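PDB 3W5N: putative rhamnosidase from Streptomyces avermitilis, which releases terminal alpha-L-rhamnose by hydrolysis from citrus flavonoids and gum arabic, and carries a calcium-dependent carbohydrate-binding module that recognises L-rhamnose. Local coordinates for residues 158-163 and 266-271; 179-184 and 192-197; 639-644 and 693-698; 849-854 and 916-921. All coordinates share one frame; numbering follows the deposited sequence.

Contact 1: residues 158-163 and 266-271. With RAM (alpha-L-rhamnopyranose), chain F.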
# COMPACT_ATOMS: atom_id res chain seq x y z
N TRP A 158 37.58 0.35 28.80
CA TRP A 158 38.41 0.59 27.62
C TRP A 158 39.18 -0.68 27.24
O TRP A 158 39.55 -1.48 28.12
CB TRP A 158 39.40 1.73 27.93
CG TRP A 158 38.69 3.05 28.22
CD1 TRP A 158 38.43 4.05 27.33
CD2 TRP A 158 38.17 3.50 29.49
NE1 TRP A 158 37.77 5.09 27.96
CE2 TRP A 158 37.60 4.77 29.28
CE3 TRP A 158 38.12 2.93 30.78
CZ2 TRP A 158 36.98 5.50 30.31
CZ3 TRP A 158 37.51 3.66 31.80
CH2 TRP A 158 36.94 4.93 31.55
N PHE A 159 39.40 -0.87 25.94
CA PHE A 159 39.92 -2.12 25.38
C PHE A 159 40.83 -1.82 24.21
O PHE A 159 40.56 -0.88 23.42
CB PHE A 159 38.77 -3.02 24.86
CG PHE A 159 37.72 -3.32 25.90
CD1 PHE A 159 36.72 -2.39 26.17
CD2 PHE A 159 37.75 -4.52 26.63
CE1 PHE A 159 35.76 -2.62 27.15
CE2 PHE A 159 36.78 -4.77 27.60
CZ PHE A 159 35.79 -3.82 27.87
N ARG A 160 41.89 -2.61 24.12
CA ARG A 160 42.89 -2.51 23.07
C ARG A 160 43.33 -3.87 22.57
O ARG A 160 43.41 -4.83 23.34
CB ARG A 160 44.14 -1.77 23.57
CG ARG A 160 43.99 -0.25 23.60
CD ARG A 160 45.24 0.44 24.14
NE ARG A 160 46.46 -0.01 23.48
CZ ARG A 160 47.02 0.59 22.44
NH1 ARG A 160 46.47 1.68 21.93
NH2 ARG A 160 48.12 0.09 21.89
N ARG A 161 43.64 -3.92 21.28
CA ARG A 161 44.20 -5.12 20.68
C ARG A 161 45.06 -4.70 19.51
O ARG A 161 44.63 -3.90 18.70
CB ARG A 161 43.06 -6.00 20.18
CG ARG A 161 43.46 -7.21 19.38
CD ARG A 161 43.83 -8.33 20.30
NE ARG A 161 43.77 -9.61 19.62
CZ ARG A 161 44.84 -10.32 19.28
NH1 ARG A 161 46.08 -9.87 19.55
NH2 ARG A 161 44.67 -11.49 18.66
N THR A 162 46.27 -5.22 19.44
CA THR A 162 47.08 -5.06 18.23
C THR A 162 47.18 -6.41 17.55
O THR A 162 47.62 -7.39 18.16
CB THR A 162 48.50 -4.55 18.55
OG1 THR A 162 48.39 -3.30 19.23
CG2 THR A 162 49.29 -4.38 17.26
N VAL A 163 46.78 -6.43 16.28
CA VAL A 163 46.77 -7.67 15.50
C VAL A 163 47.58 -7.54 14.22
O VAL A 163 47.57 -6.49 13.58
CB VAL A 163 45.33 -8.11 15.17
CG1 VAL A 163 44.67 -8.65 16.41
CG2 VAL A 163 44.53 -6.98 14.54
N ASP A 266 45.25 10.41 27.24
CA ASP A 266 44.95 10.52 25.82
C ASP A 266 46.07 9.96 24.98
O ASP A 266 47.23 9.95 25.39
CB ASP A 266 44.46 11.90 25.38
CG ASP A 266 42.99 11.88 25.01
OD1 ASP A 266 42.65 11.26 23.96
OD2 ASP A 266 42.17 12.42 25.79
N GLY A 267 45.68 9.42 23.84
CA GLY A 267 46.59 8.68 23.00
C GLY A 267 46.32 7.20 23.13
O GLY A 267 46.95 6.40 22.45
N TRP A 268 45.36 6.83 24.00
CA TRP A 268 45.06 5.41 24.27
C TRP A 268 44.54 4.65 23.06
O TRP A 268 44.57 3.42 23.05
CB TRP A 268 44.10 5.24 25.46
CG TRP A 268 42.69 5.60 25.12
CD1 TRP A 268 42.13 6.86 25.14
CD2 TRP A 268 41.65 4.71 24.70
NE1 TRP A 268 40.81 6.79 24.76
CE2 TRP A 268 40.49 5.49 24.48
CE3 TRP A 268 41.59 3.32 24.48
CZ2 TRP A 268 39.29 4.93 24.06
CZ3 TRP A 268 40.38 2.77 24.05
CH2 TRP A 268 39.25 3.57 23.84
N ARG A 269 44.04 5.36 22.06
CA ARG A 269 43.63 4.71 20.82
C ARG A 269 44.79 4.53 19.84
O ARG A 269 44.65 3.83 18.86
CB ARG A 269 42.47 5.45 20.16
CG ARG A 269 41.21 5.51 21.02
CD ARG A 269 40.05 6.15 20.27
NE ARG A 269 38.81 6.10 21.05
CZ ARG A 269 37.88 5.13 20.99
NH1 ARG A 269 38.01 4.08 20.18
NH2 ARG A 269 36.81 5.22 21.77
N GLU A 270 45.94 5.15 20.12
CA GLU A 270 47.06 5.13 19.16
C GLU A 270 47.87 3.83 19.22
O GLU A 270 48.00 3.24 20.30
CB GLU A 270 48.01 6.31 19.40
CG GLU A 270 47.34 7.68 19.33
CD GLU A 270 46.75 8.01 17.97
OE1 GLU A 270 47.25 7.50 16.94
OE2 GLU A 270 45.78 8.78 17.91
N PRO A 271 48.45 3.42 18.08
CA PRO A 271 49.29 2.22 18.03
C PRO A 271 50.35 2.10 19.12
O PRO A 271 50.46 1.03 19.73
CB PRO A 271 49.94 2.31 16.65
CG PRO A 271 48.87 2.94 15.83
CD PRO A 271 48.17 3.92 16.72
C1 RAM F . 54.87 -2.52 20.80
C2 RAM F . 53.79 -1.70 21.56
C3 RAM F . 52.78 -1.37 20.45
C4 RAM F . 52.12 -2.64 19.89
C5 RAM F . 53.20 -3.61 19.36
C6 RAM F . 52.63 -4.98 19.00
O1 RAM F . 55.47 -1.85 19.67
O2 RAM F . 53.39 -2.64 22.55
O3 RAM F . 51.80 -0.40 20.83
O4 RAM F . 51.15 -2.27 18.89
O5 RAM F . 54.29 -3.76 20.31
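Residues 158-163 lie on strand 156-165, and residues 266-271, an irregular loop with a type I turn from Gly267 to Glu270, run within 10° of it where they touch. No backbone bond joins the two; Arg160 and Arg269 bring their CA atoms to 7.6 Å at the closest pairing, and side chains fill the gap. Arg160 makes the hydrogen bonds across it. Its chain is bent at chi3 (51°), which turns the guanidinium across the end of the turn, and NH1 donates to two carbonyls there: Glu270 O lies 2.7 Å from Arg160 NH1 and Trp268 O 2.8 Å from the same nitrogen. In both bonds the nitrogen sits well above the carbonyl plane. NE forms a salt bridge with Asp275. This lies in the CBM67 module, where the strand belongs to an antiparallel five-stranded sheet and the loop lies between strands 258-260 and 282-286. Further back along the strand, the two indoles form a T-shaped pair, planes at 84°: the CD1 edge of Trp158 points at the face of Trp268, with Trp158 CD1 3.5 Å from Trp268 CZ2. Arg269 CG covers the opposite face of Trp268, while its guanidinium reaches Ser185. At the other end Thr162 OG1, also bonded to Thr221, hydrogen-bonds O4 of a bound rhamnose at 3.0 Å, though the placement of this sugar against Pro271 is doubtful.

Contact 2: residues 179-184 and 192-197. With CA (calcium ion), chain B; RAM (alpha-L-rhamnopyranose), chain D.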
# COMPACT_ATOMS: atom_id res chain seq x y z
N ASP A 179 26.50 -4.19 24.71
CA ASP A 179 25.60 -3.92 25.80
C ASP A 179 26.38 -2.99 26.75
O ASP A 179 27.20 -3.48 27.53
CB ASP A 179 25.24 -5.25 26.49
CG ASP A 179 24.31 -5.07 27.67
OD1 ASP A 179 24.10 -3.92 28.08
OD2 ASP A 179 23.77 -6.08 28.17
N ASN A 180 26.16 -1.66 26.72
CA ASN A 180 25.10 -0.99 25.94
C ASN A 180 25.54 -0.17 24.73
O ASN A 180 24.79 -0.08 23.75
CB ASN A 180 24.27 -0.09 26.88
CG ASN A 180 23.39 -0.90 27.79
OD1 ASN A 180 23.73 -1.12 28.97
ND2 ASN A 180 22.28 -1.40 27.25
N VAL A 181 26.72 0.43 24.78
CA VAL A 181 27.19 1.29 23.68
C VAL A 181 28.70 1.16 23.50
O VAL A 181 29.41 0.71 24.41
CB VAL A 181 26.83 2.79 23.87
CG1 VAL A 181 25.32 3.00 23.88
CG2 VAL A 181 27.48 3.37 25.13
N TYR A 182 29.20 1.56 22.32
CA TYR A 182 30.63 1.46 22.00
C TYR A 182 31.11 2.62 21.12
O TYR A 182 30.31 3.33 20.50
CB TYR A 182 30.95 0.13 21.29
CG TYR A 182 30.25 0.00 19.96
CD1 TYR A 182 30.82 0.48 18.78
CD2 TYR A 182 28.99 -0.58 19.89
CE1 TYR A 182 30.16 0.39 17.57
CE2 TYR A 182 28.32 -0.69 18.68
CZ TYR A 182 28.90 -0.20 17.53
OH TYR A 182 28.21 -0.32 16.36
N ALA A 183 32.43 2.78 21.09
CA ALA A 183 33.09 3.61 20.08
C ALA A 183 34.38 2.86 19.72
O ALA A 183 35.19 2.56 20.61
CB ALA A 183 33.40 4.98 20.65
N VAL A 184 34.53 2.54 18.44
CA VAL A 184 35.64 1.69 18.00
C VAL A 184 36.51 2.45 17.00
O VAL A 184 35.98 3.20 16.17
CB VAL A 184 35.14 0.33 17.44
CG1 VAL A 184 34.05 0.51 16.37
CG2 VAL A 184 36.30 -0.52 16.93
N ALA A 192 33.29 3.69 14.00
CA ALA A 192 31.89 3.46 14.37
C ALA A 192 31.65 3.77 15.84
O ALA A 192 32.55 3.64 16.66
CB ALA A 192 31.48 2.02 14.08
N ARG A 193 30.43 4.19 16.15
CA ARG A 193 30.02 4.42 17.53
C ARG A 193 28.51 4.32 17.68
O ARG A 193 27.76 4.47 16.71
CB ARG A 193 30.52 5.77 18.05
CG ARG A 193 29.72 6.99 17.62
CD ARG A 193 29.88 8.17 18.59
NE ARG A 193 31.28 8.49 18.89
CZ ARG A 193 31.85 8.40 20.09
NH1 ARG A 193 31.15 8.00 21.15
NH2 ARG A 193 33.12 8.71 20.24
N THR A 194 28.07 4.04 18.90
CA THR A 194 26.66 4.16 19.26
C THR A 194 26.56 5.04 20.49
O THR A 194 27.53 5.17 21.25
CB THR A 194 25.98 2.80 19.49
OG1 THR A 194 26.73 2.02 20.43
CG2 THR A 194 25.85 2.02 18.17
N ASP A 195 25.40 5.66 20.69
CA ASP A 195 25.27 6.69 21.72
C ASP A 195 24.27 6.31 22.80
O ASP A 195 23.20 5.76 22.51
CB ASP A 195 24.91 8.04 21.08
CG ASP A 195 26.03 8.59 20.20
OD1 ASP A 195 27.20 8.64 20.65
OD2 ASP A 195 25.75 8.99 19.05
N LEU A 196 24.63 6.58 24.06
CA LEU A 196 23.77 6.21 25.19
C LEU A 196 22.36 6.78 25.08
O LEU A 196 21.38 6.04 25.23
CB LEU A 196 24.39 6.61 26.54
CG LEU A 196 25.12 5.51 27.34
CD1 LEU A 196 25.49 6.00 28.74
CD2 LEU A 196 24.28 4.24 27.42
N GLU A 197 22.26 8.07 24.77
CA GLU A 197 20.95 8.74 24.69
C GLU A 197 20.06 8.25 23.54
O GLU A 197 18.88 8.61 23.48
CB GLU A 197 21.08 10.27 24.72
CG GLU A 197 22.42 10.84 24.28
CD GLU A 197 22.62 10.82 22.77
OE1 GLU A 197 21.62 10.83 22.03
OE2 GLU A 197 23.79 10.79 22.34
CA CA B . 23.54 -3.25 30.24
C1 RAM D . 18.22 -4.67 28.55
C2 RAM D . 19.16 -3.46 28.59
C3 RAM D . 20.37 -3.76 29.50
C4 RAM D . 21.08 -5.03 29.10
C5 RAM D . 20.09 -6.21 29.09
C6 RAM D . 20.71 -7.49 28.52
O1 RAM D . 17.54 -4.77 29.82
O2 RAM D . 19.58 -3.22 27.24
O3 RAM D . 21.34 -2.70 29.59
O4 RAM D . 22.19 -5.17 30.02
O5 RAM D . 18.93 -5.90 28.29
O HOH W 1 25.22 -0.18 21.08
O HOH W 2 27.63 1.78 14.62
O HOH W 3 22.53 -2.98 32.43
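Strands 181-186 and 189-193 form an antiparallel hairpin, with Ala183 and Arg193 a non-hydrogen-bonded pair and Val184 and Ala192 a hydrogen-bonded one, tied by Val184 N to Ala192 O at 2.9 Å. Past the end of the strand Thr194 takes over the pairing: its N donates to Tyr182 O at 2.8 Å, and its hydroxyl replaces a backbone carbonyl by accepting from Tyr182 N, with Thr194 OG1 3.1 Å away. The chi1 of 53° sets OG1 between the backbone N and the carbonyl carbon of Thr194, facing that amide. The same hydroxyl meets a water that donates to Asn180 O. Thr194 CG2 then lies against Tyr182, 3.7 Å from Tyr182 CE2, while Ala192 CB meets the ring's edge. Beside Ala183 the Arg193 guanidinium lies with one face over the methyl, and its NH2 forms a salt bridge with Glu190. Val181 packs its CG2 on Leu196 CG.

A cis peptide joins Asp179 to Asn180, and Asn180 and Val181 together face Ser227 in a classic beta bulge. Here the chain passes from strand 169-179 of one sheet to strand 181-186 of the other, and the two side chains at the junction bind calcium, Asp179 OD1 at 2.3 Å and Asn180 OD1 at 2.5 Å. Asn228 and Pro233 complete the protein ligands. Rhamnose O3 and O4 coordinate the same ion, and Asn180 ND2 donates to O3 at 2.8 Å. Sugar and protein thus share one metal, in keeping with the loss of rhamnose binding by the CBM67 module when calcium is removed.

Contact 3: residues 639-644 and 693-698. With RAM (alpha-L-rhamnopyranose), chain C.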
# COMPACT_ATOMS: atom_id res chain seq x y z
N GLY A 639 -1.84 -2.40 6.67
CA GLY A 639 -3.22 -2.45 6.15
C GLY A 639 -4.26 -2.21 7.25
O GLY A 639 -4.97 -3.14 7.67
N TRP A 640 -4.33 -0.96 7.71
CA TRP A 640 -5.18 -0.59 8.85
C TRP A 640 -6.66 -0.66 8.49
O TRP A 640 -7.10 -0.01 7.55
CB TRP A 640 -4.83 0.81 9.35
CG TRP A 640 -3.70 0.80 10.31
CD1 TRP A 640 -2.38 1.05 10.03
CD2 TRP A 640 -3.77 0.54 11.71
NE1 TRP A 640 -1.63 0.97 11.18
CE2 TRP A 640 -2.46 0.64 12.23
CE3 TRP A 640 -4.82 0.23 12.59
CZ2 TRP A 640 -2.16 0.44 13.59
CZ3 TRP A 640 -4.54 0.02 13.93
CH2 TRP A 640 -3.22 0.14 14.42
N THR A 641 -7.39 -1.48 9.23
CA THR A 641 -8.79 -1.73 8.93
C THR A 641 -9.67 -0.48 9.10
O THR A 641 -10.49 -0.17 8.26
CB THR A 641 -9.33 -2.88 9.80
OG1 THR A 641 -9.09 -2.58 11.18
CG2 THR A 641 -8.66 -4.18 9.44
N GLY A 642 -9.48 0.24 10.20
CA GLY A 642 -10.26 1.44 10.44
C GLY A 642 -10.18 2.46 9.32
O GLY A 642 -11.21 3.01 8.89
N ASP A 643 -8.95 2.73 8.86
CA ASP A 643 -8.73 3.79 7.88
C ASP A 643 -9.44 3.44 6.57
O ASP A 643 -10.05 4.30 5.96
CB ASP A 643 -7.23 3.98 7.60
CG ASP A 643 -6.43 4.27 8.87
OD1 ASP A 643 -6.63 3.56 9.88
OD2 ASP A 643 -5.58 5.20 8.84
N ILE A 644 -9.34 2.19 6.15
CA ILE A 644 -10.00 1.81 4.89
C ILE A 644 -11.52 1.68 5.04
O ILE A 644 -12.26 2.01 4.10
CB ILE A 644 -9.33 0.60 4.18
CG1 ILE A 644 -9.90 0.40 2.76
CG2 ILE A 644 -9.51 -0.69 4.99
CD1 ILE A 644 -9.79 1.61 1.84
N ALA A 693 -14.10 -2.29 17.49
CA ALA A 693 -15.20 -1.58 16.83
C ALA A 693 -14.72 -0.45 15.94
O ALA A 693 -13.94 0.38 16.39
CB ALA A 693 -16.16 -1.02 17.88
N GLY A 694 -15.21 -0.42 14.70
CA GLY A 694 -14.81 0.61 13.72
C GLY A 694 -13.57 0.21 12.93
O GLY A 694 -13.25 0.83 11.93
N TRP A 695 -12.86 -0.80 13.42
CA TRP A 695 -11.65 -1.28 12.78
C TRP A 695 -11.99 -2.64 12.14
O TRP A 695 -12.20 -2.69 10.94
CB TRP A 695 -10.45 -1.31 13.78
CG TRP A 695 -9.67 0.00 13.73
CD1 TRP A 695 -8.40 0.17 13.24
CD2 TRP A 695 -10.12 1.31 14.12
NE1 TRP A 695 -8.03 1.49 13.32
CE2 TRP A 695 -9.08 2.21 13.85
CE3 TRP A 695 -11.30 1.79 14.72
CZ2 TRP A 695 -9.18 3.58 14.12
CZ3 TRP A 695 -11.41 3.16 14.99
CH2 TRP A 695 -10.35 4.03 14.69
N GLY A 696 -12.14 -3.69 12.95
CA GLY A 696 -12.48 -5.02 12.44
C GLY A 696 -13.73 -5.00 11.57
O GLY A 696 -13.87 -5.82 10.63
N ASP A 697 -14.62 -4.05 11.84
CA ASP A 697 -15.84 -3.91 11.05
C ASP A 697 -15.61 -3.65 9.56
O ASP A 697 -16.54 -3.75 8.76
CB ASP A 697 -16.76 -2.86 11.64
CG ASP A 697 -17.23 -3.24 13.02
OD1 ASP A 697 -18.08 -4.17 13.12
OD2 ASP A 697 -16.70 -2.65 13.99
N ALA A 698 -14.37 -3.34 9.18
CA ALA A 698 -14.05 -3.20 7.76
C ALA A 698 -14.39 -4.48 6.99
O ALA A 698 -14.69 -4.42 5.80
CB ALA A 698 -12.60 -2.80 7.55
C1 RAM C . -2.29 4.89 13.64
C2 RAM C . -2.44 4.34 12.21
C3 RAM C . -3.90 4.40 11.71
C4 RAM C . -4.98 4.31 12.81
C5 RAM C . -4.39 3.64 14.01
C6 RAM C . -5.49 3.51 15.07
O1 RAM C . -1.08 4.43 14.26
O2 RAM C . -1.50 5.04 11.35
O3 RAM C . -4.17 5.64 11.09
O4 RAM C . -6.15 3.57 12.40
O5 RAM C . -3.34 4.47 14.51
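Trp640 and Trp695 meet rim to rim around one rhamnose, their planes at 88°, with Trp640 CE3 3.5 Å from Trp695 NE1. The sugar lies over a face of Trp640, its C2, C3 and C5 against the indole. Trp695 offers its edge: NE1 donates to rhamnose O4 at 3.0 Å. Asp643 takes the neighbouring pair of hydroxyls, with rhamnose O4 2.6 Å from Asp643 OD1 and rhamnose O3 2.7 Å from Asp643 OD2. O4 is therefore gripped by an acceptor and a donor together.

One layer out, Gly642 packs on the face of the Trp695 ring. Its CA sits 3.5 Å from the centroid of the Trp695 five-membered ring and almost on the normal, a CH-pi contact that the lack of a side chain permits. The same Gly642 CA makes a CA-H...O contact with Gly694 O, whose other partner is Asn645. Thr641 OG1 touches CB of Trp695 but is hydrogen-bonded to Asp680 O, and Trp640 NE1 is held by Glu636, the inferred proton donor. Ala698 N to Trp695 O closes the type I turn 695-698, and Asp697 OD2 accepts from Gly694 N at 2.8 Å through its anti lone pair.

Trp640 is the N-cap residue of helix 641-654, and the loop 693-698 leads into helix 698-710, so the site forms where two helices of the six-hairpin glycosidase domain begin, with helix 658-671 packing on Thr641 and Ile644.

Contact 4: residues 849-854 and 916-921. With RAM (alpha-L-rhamnopyranose), chain C.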
# COMPACT_ATOMS: atom_id res chain seq x y z
N THR A 849 -15.02 16.20 14.72
CA THR A 849 -15.04 14.75 14.51
C THR A 849 -13.66 14.17 14.20
O THR A 849 -12.86 14.83 13.54
CB THR A 849 -16.01 14.39 13.36
OG1 THR A 849 -15.72 15.20 12.21
CG2 THR A 849 -17.45 14.67 13.78
N GLY A 850 -13.41 12.95 14.67
CA GLY A 850 -12.21 12.16 14.33
C GLY A 850 -12.44 11.19 13.16
O GLY A 850 -13.29 11.43 12.32
N PHE A 851 -11.70 10.07 13.14
CA PHE A 851 -11.71 9.13 12.00
C PHE A 851 -13.09 8.54 11.69
O PHE A 851 -13.45 8.36 10.52
CB PHE A 851 -10.73 7.98 12.23
CG PHE A 851 -9.30 8.28 11.82
CD1 PHE A 851 -8.81 9.58 11.83
CD2 PHE A 851 -8.44 7.24 11.48
CE1 PHE A 851 -7.48 9.85 11.45
CE2 PHE A 851 -7.11 7.50 11.11
CZ PHE A 851 -6.63 8.80 11.11
N LEU A 852 -13.86 8.26 12.74
CA LEU A 852 -15.12 7.54 12.59
C LEU A 852 -16.30 8.46 12.27
O LEU A 852 -17.20 8.08 11.51
CB LEU A 852 -15.40 6.68 13.81
CG LEU A 852 -14.45 5.51 14.12
CD1 LEU A 852 -15.01 4.75 15.31
CD2 LEU A 852 -14.28 4.59 12.91
N GLY A 853 -16.30 9.64 12.89
CA GLY A 853 -17.33 10.66 12.66
C GLY A 853 -17.22 11.38 11.34
O GLY A 853 -18.22 11.68 10.71
N THR A 854 -15.99 11.67 10.90
CA THR A 854 -15.81 12.52 9.73
C THR A 854 -16.47 12.05 8.42
O THR A 854 -17.07 12.87 7.72
CB THR A 854 -14.31 12.89 9.52
OG1 THR A 854 -13.85 13.56 10.70
CG2 THR A 854 -14.14 13.80 8.28
N HIS A 916 -2.38 10.54 5.12
CA HIS A 916 -3.37 9.55 5.58
C HIS A 916 -4.65 9.87 4.80
O HIS A 916 -5.05 11.06 4.72
CB HIS A 916 -3.69 9.77 7.06
CG HIS A 916 -2.96 8.85 8.00
ND1 HIS A 916 -1.60 8.92 8.21
CD2 HIS A 916 -3.43 7.90 8.85
CE1 HIS A 916 -1.25 8.02 9.11
NE2 HIS A 916 -2.34 7.38 9.52
N TYR A 917 -5.33 8.86 4.24
CA TYR A 917 -6.55 9.18 3.46
C TYR A 917 -7.85 9.38 4.26
O TYR A 917 -8.85 9.86 3.70
CB TYR A 917 -6.80 8.22 2.28
CG TYR A 917 -6.72 6.74 2.58
CD1 TYR A 917 -7.39 6.17 3.67
CD2 TYR A 917 -5.97 5.90 1.75
CE1 TYR A 917 -7.31 4.79 3.93
CE2 TYR A 917 -5.88 4.53 1.99
CZ TYR A 917 -6.54 3.99 3.08
OH TYR A 917 -6.42 2.63 3.31
N ALA A 918 -7.83 9.06 5.55
CA ALA A 918 -9.05 9.06 6.38
C ALA A 918 -9.94 10.31 6.26
O ALA A 918 -11.16 10.19 6.04
CB ALA A 918 -8.71 8.76 7.84
N TYR A 919 -9.34 11.50 6.37
CA TYR A 919 -10.12 12.74 6.31
C TYR A 919 -10.51 13.15 4.88
O TYR A 919 -11.30 14.08 4.67
CB TYR A 919 -9.37 13.87 7.04
CG TYR A 919 -9.31 13.61 8.53
CD1 TYR A 919 -10.38 13.00 9.18
CD2 TYR A 919 -8.20 13.99 9.30
CE1 TYR A 919 -10.36 12.75 10.54
CE2 TYR A 919 -8.18 13.75 10.68
CZ TYR A 919 -9.26 13.14 11.28
OH TYR A 919 -9.28 12.89 12.64
N GLY A 920 -9.93 12.46 3.90
CA GLY A 920 -10.39 12.55 2.50
C GLY A 920 -11.75 11.91 2.28
O GLY A 920 -12.29 11.95 1.19
N SER A 921 -12.32 11.33 3.33
CA SER A 921 -13.68 10.73 3.27
C SER A 921 -14.78 11.75 2.99
O SER A 921 -15.93 11.38 2.69
CB SER A 921 -13.97 9.88 4.51
OG SER A 921 -13.91 10.65 5.71
C1 RAM C . -2.29 4.89 13.64
C2 RAM C . -2.44 4.34 12.21
C3 RAM C . -3.90 4.40 11.71
C4 RAM C . -4.98 4.31 12.81
C5 RAM C . -4.39 3.64 14.01
C6 RAM C . -5.49 3.51 15.07
O1 RAM C . -1.08 4.43 14.26
O2 RAM C . -1.50 5.04 11.35
O3 RAM C . -4.17 5.64 11.09
O4 RAM C . -6.15 3.57 12.40
O5 RAM C . -3.34 4.47 14.51
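Phe851 and Tyr919 stand at right angles in a T-shaped pair, planes at 87°, with the edge of Phe851 directed at the face of Tyr919. Phe851 CD1 leads, 3.6 Å from Tyr919 CZ, and the ring centroids are 5.2 Å apart. Ala918 covers one face of Phe851: its CB stands 3.7 Å from the Phe851 ring centroid, nearly on the normal, in a CH-pi contact. At the rim of the same ring, Phe851 CZ is 4.0 Å from His916 CD2. Along the Tyr919 ring, Thr854 crosses at about a right angle, bringing OG1 within 3.6 Å of Tyr919 CE1. That hydroxyl accepts from Thr849 OG1 and donates to Gly850 O, which also takes the amide of Thr854; these bonds tie the turn of 849-854 together. Trp897 stacks on Tyr919, and Trp747 meets Phe851 edge-to-face.

Next to this packing stands His916. Ser913 holds its ND1, and NE2 donates to rhamnose O2 at 3.1 Å, in the plane of the imidazole, and also to O3 at 3.0 Å. His916 and Phe851 line the rhamnose, with Tyr919 and Ala918 packed behind Phe851, in the active site of the family 78 six-hairpin glycosidase domain.

Along the chain the order is carbohydrate-binding module first, catalytic domain second. Contacts 1 and 2 both reach the five-stranded sheet containing 156-165, 181-186 and 189-193; contact 2 falls within the stretch of chain that contact 1 spans, their centres are 17 Å apart, and Arg269 of one probably hydrogen-bonds Ala183 O of the other. Contacts 3 and 4 lie in the six-hairpin glycosidase domain with centres 12 Å apart, and they line the same rhamnose, Asp643 packing against His916 and Phe851. From contact 2 to contacts 3 and 4 the nearest atoms are about 25 Å apart, so calcium-dependent sugar binding and hydrolysis occupy separate sites of one chain.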